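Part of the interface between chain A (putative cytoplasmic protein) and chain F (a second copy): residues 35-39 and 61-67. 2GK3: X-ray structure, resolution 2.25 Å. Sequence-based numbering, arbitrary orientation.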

ATOM      1  N   SER A  35       1.383   4.326   9.886  1.00 36.38           N
ATOM      2  CA  SER A  35       2.070   5.450  10.456  1.00 36.14           C
ATOM      3  C   SER A  35       2.392   6.277   9.226  1.00 36.16           C
ATOM      4  O   SER A  35       2.755   5.699   8.191  1.00 35.99           O
ATOM      5  CB  SER A  35       3.377   4.943  11.047  1.00 36.31           C
ATOM      6  OG  SER A  35       3.780   5.771  12.091  1.00 38.10           O
ATOM      7  N   SER A  36       2.274   7.600   9.321  1.00 36.03           N
ATOM      8  CA  SER A  36       2.611   8.475   8.196  1.00 36.16           C
ATOM      9  C   SER A  36       3.331   9.741   8.641  1.00 36.94           C
ATOM     10  O   SER A  36       3.000  10.312   9.665  1.00 37.34           O
ATOM     11  CB  SER A  36       1.364   8.833   7.373  1.00 35.45           C
ATOM     12  OG  SER A  36       0.831   7.704   6.717  1.00 33.51           O
ATOM     13  N   LYS A  37       4.310  10.195   7.863  1.00 37.88           N
ATOM     14  CA  LYS A  37       5.026  11.441   8.196  1.00 39.04           C
ATOM     15  C   LYS A  37       5.560  12.119   6.937  1.00 39.36           C
ATOM     16  O   LYS A  37       5.991  11.460   5.993  1.00 39.57           O
ATOM     17  CB  LYS A  37       6.179  11.185   9.188  1.00 38.69           C
ATOM     18  CG  LYS A  37       7.350  10.442   8.549  1.00 39.26           C
ATOM     19  CD  LYS A  37       8.138   9.583   9.482  1.00 39.07           C
ATOM     20  CE  LYS A  37       9.285  10.327  10.074  1.00 40.28           C
ATOM     21  NZ  LYS A  37      10.359   9.364  10.497  1.00 41.63           N
ATOM     22  N   TYR A  38       5.522  13.442   6.947  1.00 40.20           N
ATOM     23  CA  TYR A  38       6.178  14.261   5.953  1.00 40.82           C
ATOM     24  C   TYR A  38       7.526  14.664   6.552  1.00 42.31           C
ATOM     25  O   TYR A  38       7.619  14.887   7.762  1.00 43.23           O
ATOM     26  CB  TYR A  38       5.305  15.468   5.695  1.00 40.11           C
ATOM     27  CG  TYR A  38       5.906  16.522   4.832  1.00 39.50           C
ATOM     28  CD1 TYR A  38       5.906  16.394   3.446  1.00 37.60           C
ATOM     29  CD2 TYR A  38       6.463  17.669   5.395  1.00 38.97           C
ATOM     30  CE1 TYR A  38       6.453  17.366   2.653  1.00 37.51           C
ATOM     31  CE2 TYR A  38       7.014  18.652   4.603  1.00 37.46           C
ATOM     32  CZ  TYR A  38       6.999  18.496   3.232  1.00 37.96           C
ATOM     33  OH  TYR A  38       7.532  19.468   2.438  1.00 39.51           O
ATOM     34  N   GLU A  39       8.570  14.714   5.722  1.00 43.12           N
ATOM     35  CA  GLU A  39       9.904  15.138   6.159  1.00 43.57           C
ATOM     36  C   GLU A  39      10.554  16.035   5.130  1.00 43.95           C
ATOM     37  O   GLU A  39      10.255  15.963   3.931  1.00 43.97           O
ATOM     38  CB  GLU A  39      10.823  13.946   6.395  1.00 43.96           C
ATOM     39  CG  GLU A  39      10.334  12.937   7.419  1.00 45.86           C
ATOM     40  CD  GLU A  39      11.441  12.038   7.926  1.00 48.36           C
ATOM     41  OE1 GLU A  39      11.798  12.183   9.114  1.00 50.57           O
ATOM     42  OE2 GLU A  39      11.961  11.195   7.150  1.00 48.89           O
TER
ATOM     43  N   ALA F  61      -1.670  19.379   8.360  1.00 36.98           N
ATOM     44  CA  ALA F  61      -1.505  18.274   9.328  1.00 36.89           C
ATOM     45  C   ALA F  61      -0.045  17.873   9.538  1.00 37.42           C
ATOM     46  O   ALA F  61       0.376  17.609  10.668  1.00 37.53           O
ATOM     47  CB  ALA F  61      -2.329  17.074   8.911  1.00 36.21           C
ATOM     48  N   HIS F  62       0.734  17.842   8.457  1.00 38.04           N
ATOM     49  CA  HIS F  62       2.149  17.499   8.583  1.00 38.56           C
ATOM     50  C   HIS F  62       2.924  18.515   9.406  1.00 38.64           C
ATOM     51  O   HIS F  62       3.904  18.146  10.058  1.00 39.12           O
ATOM     52  CB  HIS F  62       2.820  17.223   7.227  1.00 39.22           C
ATOM     53  CG  HIS F  62       2.715  18.346   6.235  1.00 39.99           C
ATOM     54  ND1 HIS F  62       3.435  19.517   6.349  1.00 40.95           N
ATOM     55  CD2 HIS F  62       2.004  18.454   5.090  1.00 40.21           C
ATOM     56  CE1 HIS F  62       3.150  20.310   5.331  1.00 40.53           C
ATOM     57  NE2 HIS F  62       2.288  19.685   4.550  1.00 41.81           N
ATOM     58  N   THR F  63       2.478  19.777   9.399  1.00 38.38           N
ATOM     59  CA  THR F  63       3.108  20.822  10.223  1.00 38.20           C
ATOM     60  C   THR F  63       2.906  20.589  11.733  1.00 37.98           C
ATOM     61  O   THR F  63       3.836  20.814  12.518  1.00 37.38           O
ATOM     62  CB  THR F  63       2.653  22.248   9.814  1.00 38.43           C
ATOM     63  OG1 THR F  63       2.814  22.406   8.405  1.00 39.58           O
ATOM     64  CG2 THR F  63       3.488  23.322  10.520  1.00 37.97           C
ATOM     65  N   VAL F  64       1.706  20.122  12.124  1.00 37.59           N
ATOM     66  CA  VAL F  64       1.441  19.675  13.499  1.00 36.87           C
ATOM     67  C   VAL F  64       2.461  18.611  13.966  1.00 37.47           C
ATOM     68  O   VAL F  64       3.000  18.684  15.068  1.00 37.17           O
ATOM     69  CB  VAL F  64      -0.006  19.154  13.653  1.00 36.78           C
ATOM     70  CG1 VAL F  64      -0.275  18.660  15.077  1.00 35.26           C
ATOM     71  CG2 VAL F  64      -0.980  20.235  13.309  1.00 35.41           C
ATOM     72  N   GLN F  65       2.736  17.648  13.103  1.00 38.53           N
ATOM     73  CA  GLN F  65       3.694  16.588  13.387  1.00 40.39           C
ATOM     74  C   GLN F  65       5.132  17.053  13.648  1.00 41.52           C
ATOM     75  O   GLN F  65       5.841  16.426  14.436  1.00 41.16           O
ATOM     76  CB  GLN F  65       3.728  15.614  12.225  1.00 40.16           C
ATOM     77  CG  GLN F  65       2.444  14.887  11.967  1.00 41.30           C
ATOM     78  CD  GLN F  65       2.660  13.767  10.993  1.00 43.85           C
ATOM     79  OE1 GLN F  65       3.000  14.012   9.846  1.00 46.86           O
ATOM     80  NE2 GLN F  65       2.515  12.529  11.450  1.00 44.04           N
ATOM     81  N   ILE F  66       5.559  18.124  12.965  1.00 43.04           N
ATOM     82  CA  ILE F  66       6.948  18.627  13.015  1.00 44.55           C
ATOM     83  C   ILE F  66       7.107  19.809  13.966  1.00 45.08           C
ATOM     84  O   ILE F  66       8.149  19.959  14.608  1.00 45.75           O
ATOM     85  CB  ILE F  66       7.460  19.098  11.605  1.00 44.96           C
ATOM     86  CG1 ILE F  66       7.441  17.949  10.573  1.00 46.33           C
ATOM     87  CG2 ILE F  66       8.870  19.687  11.707  1.00 45.71           C
ATOM     88  CD1 ILE F  66       7.173  18.413   9.107  1.00 44.86           C
ATOM     89  N   ALA F  67       6.092  20.665  14.051  1.00 45.45           N
ATOM     90  CA  ALA F  67       6.311  21.969  14.656  1.00 45.65           C
ATOM     91  C   ALA F  67       5.140  22.544  15.445  1.00 45.78           C
ATOM     92  O   ALA F  67       5.040  23.762  15.584  1.00 45.90           O
ATOM     93  CB  ALA F  67       6.787  22.973  13.579  1.00 45.90           C
TER

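A strand of chain A, residues 35-39, lies across a helical stretch of chain F in this contact between two copies of the same protein. The axes cross nearly at right angles, 83° between their N-to-C directions, and approach to 8.1 Å. So steep a crossing lets a short piece of strand meet the helix over a small patch, and the 247 Å² buried between the stretches comes mainly from Tyr A38 on one side and His F62, Gln F65 and Ile F66 on the other. That spacing is helical: residues three and four positions after His F62 return to the same side of the helix, whereas Thr F63 directs its CA-to-CB bond away.

The backbones come nearest where Tyr A38 faces His F62, with their CA atoms 5.8 Å apart. Both CA-to-CB bonds point toward the opposing stretch, and Tyr A38 CB lies 3.4 Å from His F62 CB, close enough that the two side chains touch from their first carbons. The rings then run out side by side. Tyr A38 has chi1 in the t well (172°) with chi2 at 81°, while His F62 adopts p (56°) with chi2 at 73°. The p well is uncommon for a helical residue, since it brings the side chain close to its own backbone, but here it lays the imidazole beside the phenol. The ring centroids are 4.4 Å apart and the planes inclined at 34°, an oblique aromatic pair. His F62 CE1 sits over one face of the tyrosine ring, and Tyr A38 CG over one face of the imidazole. Flat rings suit such a place because they bury area against each other.

Ile F66 meets the tyrosine differently. With chi1 in m (-60°) and chi2 between wells at 149°, its CD1 lies near the plane of the phenol, at the ring edge, 3.9 Å from Tyr A38 CD2. The same methyl, Ile F66 CD1, is 3.8 Å from Tyr A38 O, so it touches the backbone as well as the ring. The tyrosine hydroxyl is hydrogen-bonded to a residue next to one of the stretches, so its polar end is satisfied although the residue is buried.

Gln F65 supplies the polar link. Its CA-to-CB bond points toward the strand, and the m chi1 (-63°) and t chi2 (-169°) leave the chain extended enough to reach it. With chi3 at -64°, Gln F65 NE2 donates to Ser A36 O at 2.9 Å, with an almost linear N-H...O angle of 178°. Glutamine suits this buried position: it is long enough to reach a main-chain carbonyl and needs no charge to do so. Gln F65 OE1 rests 3.7 Å from Lys A37 CA. Ser A36 (chi1 m, -67°) has its OG hydrogen-bonded elsewhere in the structure.

Lys A37 itself contributes little. Its CA-to-CB bond points sideways and its end leads away through p, t, an off-well chi3 (-92°) and t; Lys A37 NZ forms a salt bridge with Glu A39 OE1 at 3.5 Å. Glu A39 is m, t. Two positions apart on a strand, the residues send their side chains out on the same side, so their ends can meet beyond reach of the helix.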